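Long-range contacts in AvtR (Acidianus filamentous virus 6, PDB 4HV0), which acts as a viral regulator of transcription, probably by binding DNA through its ribbon-helix-helix fold: residues Val3-Val9 / Leu88-Lys93; Val9-Leu13 / Tyr62-Asn66; Tyr35-Glu39 / Leu76-Leu81. All coordinates share one frame; numbering follows the deposited sequence.

Contacts 1 and 2 meet at Val9, and their centres are about 7 Å apart: both use helix 7-19, and their strands 3-6 and 60-65 pair antiparallel in one sheet. Contact 3 lies at the far end of helix 24-36, its centre about 16 Å from that of contact 1 and about 19 Å from that of contact 2, which lies on the opposite side of the chain's centre. Along the chain, contact 1 joins the ends and spans the other two, whose segments alternate: 9-13, 35-39, 62-66, 76-81. The strand-helix-helix start of the chain is thus tied to strand 60-65 and to helices 71-84 and 88-97.

Contact 1: Val3-Val9 / Leu88-Lys93; sequences VTVEEEV and LNRFLK
Asn89, on helix 88-97, reaches across to Val5 and Glu6 and binds Glu6 through both ends of its amide. Its CB passes 3.8 Å from the backbone O of Thr4. With CG anti to the backbone N (chi1 176°), the amide extends from the helix to the strand. There OD1 accepts the backbone N-H of Glu6 at 2.9 Å in a nearly straight bond (166°), although the donor stands well above the carbonyl plane. The same oxygen packs against CA and CB of Val5. ND2 turns to the Glu6 side chain and donates to OE2 at 3.1 Å; the carboxylate oxygen lies close to the amide plane of Asn89 but is itself met from above its own plane.

Glu6 occupies the N-cap position of helix 7-19, so the amide holds the junction of strand and first helix in the ribbon-helix-helix family fold. Strand 3-6 runs at 48° to helix 88-93 and pairs on its other flank with strand 60-65. Lys93, one turn after Asn89, closes a salt bridge: its NZ meets Glu6 OE2 at 2.7 Å on the syn lone pair. OE2 therefore takes two donors, which would probably favour the charged carboxylate. The Lys93 chain bends at chi3, and it crosses the Glu6 side chain at about a right angle, with CD near both carboxylate oxygens.

Apolar contacts flank this polar centre. Toward the chain start, Val3 CG1 sits 3.5 Å from Leu88 CD2, the two side chains crossing at about a right angle. On the helix 7-19 side, Val9 divides its branches: CG1 rests on Leu92 CB at 4.0 Å, while CG2 packs against Lys93 CB. Leu88 and Leu92 also touch helix 24-36, at Leu32 and Ile31. One water accepts from Asn89 N and donates to Thr4 O.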
# COMPACT_ATOMS: atom_id res chain seq x y z
N VAL A 3 3.54 -2.22 -5.63
CA VAL A 3 3.46 -0.83 -5.19
C VAL A 3 4.87 -0.28 -4.85
O VAL A 3 5.77 -1.03 -4.46
CB VAL A 3 2.58 -0.77 -3.93
CG1 VAL A 3 2.34 0.68 -3.51
CG2 VAL A 3 1.28 -1.52 -4.13
N THR A 4 5.07 1.02 -5.00
CA THR A 4 6.29 1.66 -4.50
C THR A 4 5.98 2.76 -3.51
O THR A 4 5.23 3.67 -3.83
CB THR A 4 7.11 2.28 -5.62
OG1 THR A 4 7.22 1.35 -6.70
CG2 THR A 4 8.47 2.62 -5.08
N VAL A 5 6.53 2.66 -2.30
CA VAL A 5 6.28 3.67 -1.27
C VAL A 5 7.53 4.30 -0.69
O VAL A 5 8.58 3.70 -0.66
CB VAL A 5 5.37 3.06 -0.16
CG1 VAL A 5 4.05 2.61 -0.76
CG2 VAL A 5 6.02 1.85 0.54
N GLU A 6 7.39 5.51 -0.15
CA GLU A 6 8.43 6.17 0.62
C GLU A 6 8.69 5.45 1.95
O GLU A 6 7.82 4.75 2.49
CB GLU A 6 7.93 7.53 1.04
CG GLU A 6 7.75 8.59 0.00
CD GLU A 6 7.03 9.80 0.60
OE1 GLU A 6 7.13 9.99 1.84
OE2 GLU A 6 6.38 10.57 -0.15
N GLU A 7 9.84 5.72 2.55
CA GLU A 7 10.25 5.04 3.78
C GLU A 7 9.29 5.29 4.96
O GLU A 7 8.92 4.37 5.68
CB GLU A 7 11.66 5.47 4.13
CG GLU A 7 12.30 4.74 5.29
CD GLU A 7 13.78 5.03 5.39
OE1 GLU A 7 14.24 6.03 4.78
OE2 GLU A 7 14.49 4.25 6.07
N GLU A 8 8.89 6.54 5.17
CA GLU A 8 7.94 6.85 6.23
C GLU A 8 6.66 6.00 6.14
O GLU A 8 6.16 5.46 7.15
CB GLU A 8 7.61 8.33 6.24
CG GLU A 8 6.77 8.73 7.43
CD GLU A 8 6.55 10.23 7.54
OE1 GLU A 8 6.95 10.98 6.61
OE2 GLU A 8 5.96 10.66 8.56
N VAL A 9 6.14 5.84 4.92
CA VAL A 9 4.96 5.04 4.72
C VAL A 9 5.23 3.57 5.04
O VAL A 9 4.40 2.90 5.69
CB VAL A 9 4.40 5.20 3.28
CG1 VAL A 9 3.30 4.18 3.01
CG2 VAL A 9 3.86 6.60 3.08
N LEU A 88 -0.82 5.88 -5.08
CA LEU A 88 -1.13 5.10 -3.94
C LEU A 88 -0.30 5.60 -2.75
O LEU A 88 -0.80 5.67 -1.60
CB LEU A 88 -0.83 3.65 -4.22
CG LEU A 88 -1.14 2.74 -3.04
CD1 LEU A 88 -2.48 3.01 -2.43
CD2 LEU A 88 -1.08 1.37 -3.65
N ASN A 89 0.96 5.94 -3.02
CA ASN A 89 1.87 6.36 -1.94
C ASN A 89 1.33 7.60 -1.28
O ASN A 89 1.32 7.69 -0.09
CB ASN A 89 3.29 6.67 -2.43
CG ASN A 89 4.22 7.21 -1.31
OD1 ASN A 89 4.72 6.45 -0.49
ND2 ASN A 89 4.44 8.49 -1.29
N ARG A 90 0.92 8.57 -2.08
CA ARG A 90 0.43 9.79 -1.51
C ARG A 90 -0.90 9.54 -0.75
O ARG A 90 -1.11 10.12 0.30
CB ARG A 90 0.20 10.85 -2.57
CG ARG A 90 -0.12 12.23 -1.99
CD ARG A 90 -0.40 13.18 -3.13
NE ARG A 90 -1.79 13.61 -3.09
CZ ARG A 90 -2.59 13.79 -4.13
NH1 ARG A 90 -2.17 13.59 -5.36
NH2 ARG A 90 -3.82 14.19 -3.95
N PHE A 91 -1.75 8.65 -1.26
CA PHE A 91 -2.98 8.30 -0.58
C PHE A 91 -2.68 7.69 0.80
O PHE A 91 -3.19 8.16 1.79
CB PHE A 91 -3.75 7.33 -1.48
CG PHE A 91 -4.94 6.70 -0.86
CD1 PHE A 91 -6.17 7.30 -0.95
CD2 PHE A 91 -4.85 5.45 -0.30
CE1 PHE A 91 -7.29 6.69 -0.40
CE2 PHE A 91 -5.96 4.82 0.23
CZ PHE A 91 -7.18 5.44 0.18
N LEU A 92 -1.79 6.71 0.85
CA LEU A 92 -1.38 6.13 2.14
C LEU A 92 -0.70 7.16 3.05
O LEU A 92 -0.91 7.16 4.25
CB LEU A 92 -0.43 4.97 1.93
CG LEU A 92 -0.96 3.77 1.19
CD1 LEU A 92 0.19 2.90 0.74
CD2 LEU A 92 -1.90 2.99 2.11
N LYS A 93 0.06 8.08 2.47
CA LYS A 93 0.73 9.13 3.25
C LYS A 93 -0.27 10.08 3.90
O LYS A 93 -0.10 10.48 5.04
CB LYS A 93 1.69 9.91 2.34
CG LYS A 93 2.78 10.69 3.02
CD LYS A 93 3.88 11.12 2.03
CE LYS A 93 3.38 11.99 0.85
NZ LYS A 93 4.39 12.42 -0.18
O HOH W 1 2.58 5.02 -5.19

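Contact 2: Val9-Leu13 / Tyr62-Asn66; sequences VYEFL and YYRIN
The rings of Tyr10 and Tyr63 lie face over face in an offset stack, their planes 5° apart and their centroids separated by 4.0 Å. Tyr63 CD1 sits over the centre of one Tyr10 face, and Tyr10 CD2 over the centre of the facing side of Tyr63. Ile65 CD1 comes in at the edge of the Tyr10 ring, near its plane, 4.1 Å from CD1. The stack fastens the first helix of the ribbon-helix-helix region, 7-19, to strand 60-65, the sheet partner of strand 3-6.

Tyr10 holds CG anti to its backbone N (chi1 -176°), which lays the ring across the side of the helix that faces the strand, one face against Tyr63. Its CB also lies over the Tyr63 face as a CH-pi contact, 4.1 Å from that centroid. Although the rings are stacked, the two side chains cross at about a right angle, so the hydroxyls point different ways. Tyr63 OH hydrogen-bonds to Lys61 NZ, while Tyr10 OH makes a weak hydrogen bond with Glu51. Tyr54 meets Tyr63 edge-to-face, enlarging the aromatic cluster.

Beyond the stack, at Ile65 and Leu13, the contact turns aliphatic. Both residues also touch Ile28 of helix 24-36, which brings a third element to this buried corner. Between themselves they meet by their ends, Ile65 CD1 lying 4.1 Å from Leu13 CD1.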
# COMPACT_ATOMS: atom_id res chain seq x y z
N VAL A 9 6.14 5.84 4.92
CA VAL A 9 4.96 5.04 4.72
C VAL A 9 5.23 3.57 5.04
O VAL A 9 4.40 2.90 5.69
CB VAL A 9 4.40 5.20 3.28
CG1 VAL A 9 3.30 4.18 3.01
CG2 VAL A 9 3.86 6.60 3.08
N TYR A 10 6.37 3.07 4.58
CA TYR A 10 6.73 1.68 4.83
C TYR A 10 6.87 1.41 6.32
O TYR A 10 6.37 0.39 6.81
CB TYR A 10 8.02 1.33 4.12
CG TYR A 10 8.38 -0.13 4.27
CD1 TYR A 10 7.70 -1.11 3.55
CD2 TYR A 10 9.40 -0.53 5.14
CE1 TYR A 10 8.03 -2.46 3.70
CE2 TYR A 10 9.74 -1.87 5.27
CZ TYR A 10 9.05 -2.83 4.55
OH TYR A 10 9.37 -4.16 4.69
N GLU A 11 7.52 2.31 7.06
CA GLU A 11 7.66 2.13 8.50
C GLU A 11 6.27 1.94 9.09
O GLU A 11 6.01 0.96 9.81
CB GLU A 11 8.39 3.29 9.20
CG GLU A 11 9.82 3.58 8.74
CD GLU A 11 10.71 2.35 8.64
OE1 GLU A 11 10.61 1.42 9.47
OE2 GLU A 11 11.54 2.29 7.70
N PHE A 12 5.37 2.87 8.76
CA PHE A 12 4.01 2.81 9.24
C PHE A 12 3.33 1.48 8.92
O PHE A 12 2.73 0.88 9.79
CB PHE A 12 3.18 3.94 8.66
CG PHE A 12 1.72 3.77 8.92
CD1 PHE A 12 1.16 4.19 10.13
CD2 PHE A 12 0.89 3.17 7.98
CE1 PHE A 12 -0.19 4.04 10.39
CE2 PHE A 12 -0.47 3.00 8.24
CZ PHE A 12 -1.00 3.44 9.44
N LEU A 13 3.44 1.03 7.68
CA LEU A 13 2.84 -0.25 7.30
C LEU A 13 3.48 -1.42 8.01
O LEU A 13 2.79 -2.38 8.37
CB LEU A 13 2.99 -0.46 5.80
CG LEU A 13 2.16 0.43 4.87
CD1 LEU A 13 2.59 0.21 3.41
CD2 LEU A 13 0.66 0.23 5.05
N TYR A 62 13.20 3.80 -1.23
CA TYR A 62 11.86 3.65 -1.77
C TYR A 62 11.55 2.15 -1.83
O TYR A 62 12.18 1.41 -2.57
CB TYR A 62 11.77 4.26 -3.19
CG TYR A 62 11.95 5.76 -3.22
CD1 TYR A 62 10.87 6.61 -3.02
CD2 TYR A 62 13.20 6.33 -3.42
CE1 TYR A 62 11.02 7.99 -3.04
CE2 TYR A 62 13.36 7.72 -3.45
CZ TYR A 62 12.27 8.54 -3.26
OH TYR A 62 12.43 9.91 -3.29
N TYR A 63 10.57 1.70 -1.05
CA TYR A 63 10.32 0.27 -0.92
C TYR A 63 9.40 -0.22 -2.02
O TYR A 63 8.41 0.40 -2.33
CB TYR A 63 9.77 -0.05 0.46
CG TYR A 63 10.79 0.17 1.57
CD1 TYR A 63 11.47 -0.91 2.15
CD2 TYR A 63 11.07 1.45 2.02
CE1 TYR A 63 12.40 -0.70 3.16
CE2 TYR A 63 11.99 1.67 3.03
CZ TYR A 63 12.65 0.60 3.60
OH TYR A 63 13.57 0.83 4.61
N ARG A 64 9.75 -1.34 -2.63
CA ARG A 64 8.92 -2.00 -3.64
C ARG A 64 8.16 -3.14 -2.95
O ARG A 64 8.77 -4.06 -2.42
CB ARG A 64 9.80 -2.57 -4.75
CG ARG A 64 10.45 -1.53 -5.64
CD ARG A 64 10.57 -2.03 -7.07
NE ARG A 64 11.10 -0.98 -7.96
CZ ARG A 64 10.42 0.08 -8.39
NH1 ARG A 64 9.15 0.29 -8.03
NH2 ARG A 64 11.01 0.96 -9.19
N ILE A 65 6.83 -3.08 -2.94
CA ILE A 65 6.02 -4.06 -2.22
C ILE A 65 5.22 -4.94 -3.18
O ILE A 65 4.48 -4.44 -4.03
CB ILE A 65 5.03 -3.38 -1.26
CG1 ILE A 65 5.76 -2.67 -0.14
CG2 ILE A 65 4.13 -4.42 -0.62
CD1 ILE A 65 4.86 -1.81 0.72
N ASN A 66 5.35 -6.25 -3.01
CA ASN A 66 4.62 -7.22 -3.81
C ASN A 66 3.18 -7.36 -3.33
O ASN A 66 2.81 -8.33 -2.69
CB ASN A 66 5.32 -8.59 -3.84
CG ASN A 66 5.88 -8.94 -5.21
OD1 ASN A 66 5.75 -8.17 -6.16
ND2 ASN A 66 6.50 -10.10 -5.31

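Contact 3: Tyr35-Glu39 / Leu76-Leu81; sequences YFGIE and LVKLEL
The last turn of helix 24-36, the second helix of the ribbon-helix-helix region, packs with the residues just after it against helix 71-84. Phe36 carries most of the contact. Its ring has CG2 of Val77 over one face, 4.2 Å from CD2. Glu80 slides past in the opposite direction and brings its CB obliquely to within 3.4 Å of Phe36 CE1. The Glu80 chain bends at chi2 (-62°), so its carboxylate leads away from the helix end while CB and CG stay beside the ring, near CD1. Leu81 adds CD2, which lies 3.8 Å from Phe36 CZ.

Gly37, with positive phi (68°), ends the helix and turns the chain so that Ile38 again faces helix 71-84. CD1 of Ile38 reaches the same Val77 CG2 at 4.0 Å, so that one methyl touches both Ile38 and the Phe36 ring. The other branch, CG2, meets Leu76 CD1 at 4.2 Å. No hydrogen bond crosses between the segments.

Helix 88-97 adjoins both partners: Leu88 packs on Leu81, and Phe91 CZ touches Tyr35 CB and the Phe36 ring, so this surface contact lies where three helices meet, away from the sheet.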
# COMPACT_ATOMS: atom_id res chain seq x y z
N TYR A 35 -11.01 1.15 2.01
CA TYR A 35 -11.18 2.47 1.35
C TYR A 35 -11.73 2.39 -0.07
O TYR A 35 -12.29 3.35 -0.51
CB TYR A 35 -9.88 3.27 1.37
CG TYR A 35 -9.52 3.83 2.72
CD1 TYR A 35 -9.08 3.00 3.72
CD2 TYR A 35 -9.59 5.18 2.98
CE1 TYR A 35 -8.74 3.48 4.95
CE2 TYR A 35 -9.22 5.68 4.22
CZ TYR A 35 -8.80 4.80 5.20
OH TYR A 35 -8.45 5.25 6.45
N PHE A 36 -11.59 1.26 -0.77
CA PHE A 36 -12.21 1.10 -2.10
C PHE A 36 -13.47 0.26 -2.05
O PHE A 36 -14.21 0.18 -3.03
CB PHE A 36 -11.20 0.63 -3.16
CG PHE A 36 -10.13 1.65 -3.37
CD1 PHE A 36 -10.33 2.76 -4.19
CD2 PHE A 36 -8.99 1.60 -2.63
CE1 PHE A 36 -9.37 3.75 -4.30
CE2 PHE A 36 -8.02 2.58 -2.73
CZ PHE A 36 -8.22 3.67 -3.56
N GLY A 37 -13.76 -0.29 -0.89
CA GLY A 37 -15.03 -0.95 -0.64
C GLY A 37 -15.25 -2.24 -1.40
O GLY A 37 -16.38 -2.55 -1.78
N ILE A 38 -14.16 -2.99 -1.57
CA ILE A 38 -14.11 -4.20 -2.37
C ILE A 38 -13.71 -5.47 -1.62
O ILE A 38 -12.98 -5.46 -0.63
CB ILE A 38 -13.16 -4.08 -3.59
CG1 ILE A 38 -11.75 -3.62 -3.15
CG2 ILE A 38 -13.85 -3.23 -4.63
CD1 ILE A 38 -10.75 -3.42 -4.26
N GLU A 39 -14.19 -6.56 -2.17
CA GLU A 39 -13.93 -7.90 -1.71
C GLU A 39 -12.74 -8.43 -2.47
O GLU A 39 -12.73 -8.37 -3.69
CB GLU A 39 -15.15 -8.75 -2.03
CG GLU A 39 -15.03 -10.22 -1.64
CD GLU A 39 -15.50 -10.48 -0.22
OE1 GLU A 39 -15.16 -9.68 0.69
OE2 GLU A 39 -16.21 -11.49 -0.02
N LEU A 76 -9.59 -1.93 -10.71
CA LEU A 76 -10.47 -0.95 -10.04
C LEU A 76 -9.61 0.01 -9.24
O LEU A 76 -9.79 1.21 -9.32
CB LEU A 76 -11.50 -1.61 -9.12
CG LEU A 76 -12.56 -2.47 -9.83
CD1 LEU A 76 -13.48 -3.10 -8.80
CD2 LEU A 76 -13.36 -1.67 -10.85
N VAL A 77 -8.65 -0.52 -8.50
CA VAL A 77 -7.85 0.32 -7.68
C VAL A 77 -7.05 1.31 -8.52
O VAL A 77 -7.05 2.50 -8.20
CB VAL A 77 -6.96 -0.48 -6.74
CG1 VAL A 77 -5.88 0.41 -6.15
CG2 VAL A 77 -7.83 -1.06 -5.62
N LYS A 78 -6.41 0.85 -9.58
CA LYS A 78 -5.71 1.76 -10.48
C LYS A 78 -6.62 2.83 -11.01
O LYS A 78 -6.27 4.02 -11.05
CB LYS A 78 -5.14 1.01 -11.68
CG LYS A 78 -3.88 0.20 -11.44
CD LYS A 78 -3.41 -0.35 -12.78
CE LYS A 78 -2.89 -1.77 -12.75
NZ LYS A 78 -1.45 -1.69 -12.46
N LEU A 79 -7.80 2.43 -11.41
CA LEU A 79 -8.71 3.39 -11.99
C LEU A 79 -9.16 4.42 -10.97
O LEU A 79 -9.28 5.59 -11.31
CB LEU A 79 -9.91 2.66 -12.56
CG LEU A 79 -11.00 3.46 -13.25
CD1 LEU A 79 -10.40 4.07 -14.53
CD2 LEU A 79 -12.24 2.62 -13.53
N GLU A 80 -9.45 3.98 -9.75
CA GLU A 80 -9.95 4.87 -8.73
C GLU A 80 -8.88 5.86 -8.31
O GLU A 80 -9.17 7.03 -8.12
CB GLU A 80 -10.45 4.06 -7.54
CG GLU A 80 -11.80 3.39 -7.76
CD GLU A 80 -12.94 4.37 -8.03
OE1 GLU A 80 -12.87 5.51 -7.53
OE2 GLU A 80 -13.91 4.02 -8.74
N LEU A 81 -7.62 5.40 -8.19
CA LEU A 81 -6.52 6.31 -7.88
C LEU A 81 -6.37 7.32 -9.01
O LEU A 81 -6.11 8.49 -8.75
CB LEU A 81 -5.22 5.55 -7.66
CG LEU A 81 -5.19 4.55 -6.49
CD1 LEU A 81 -4.05 3.49 -6.56
CD2 LEU A 81 -5.18 5.33 -5.17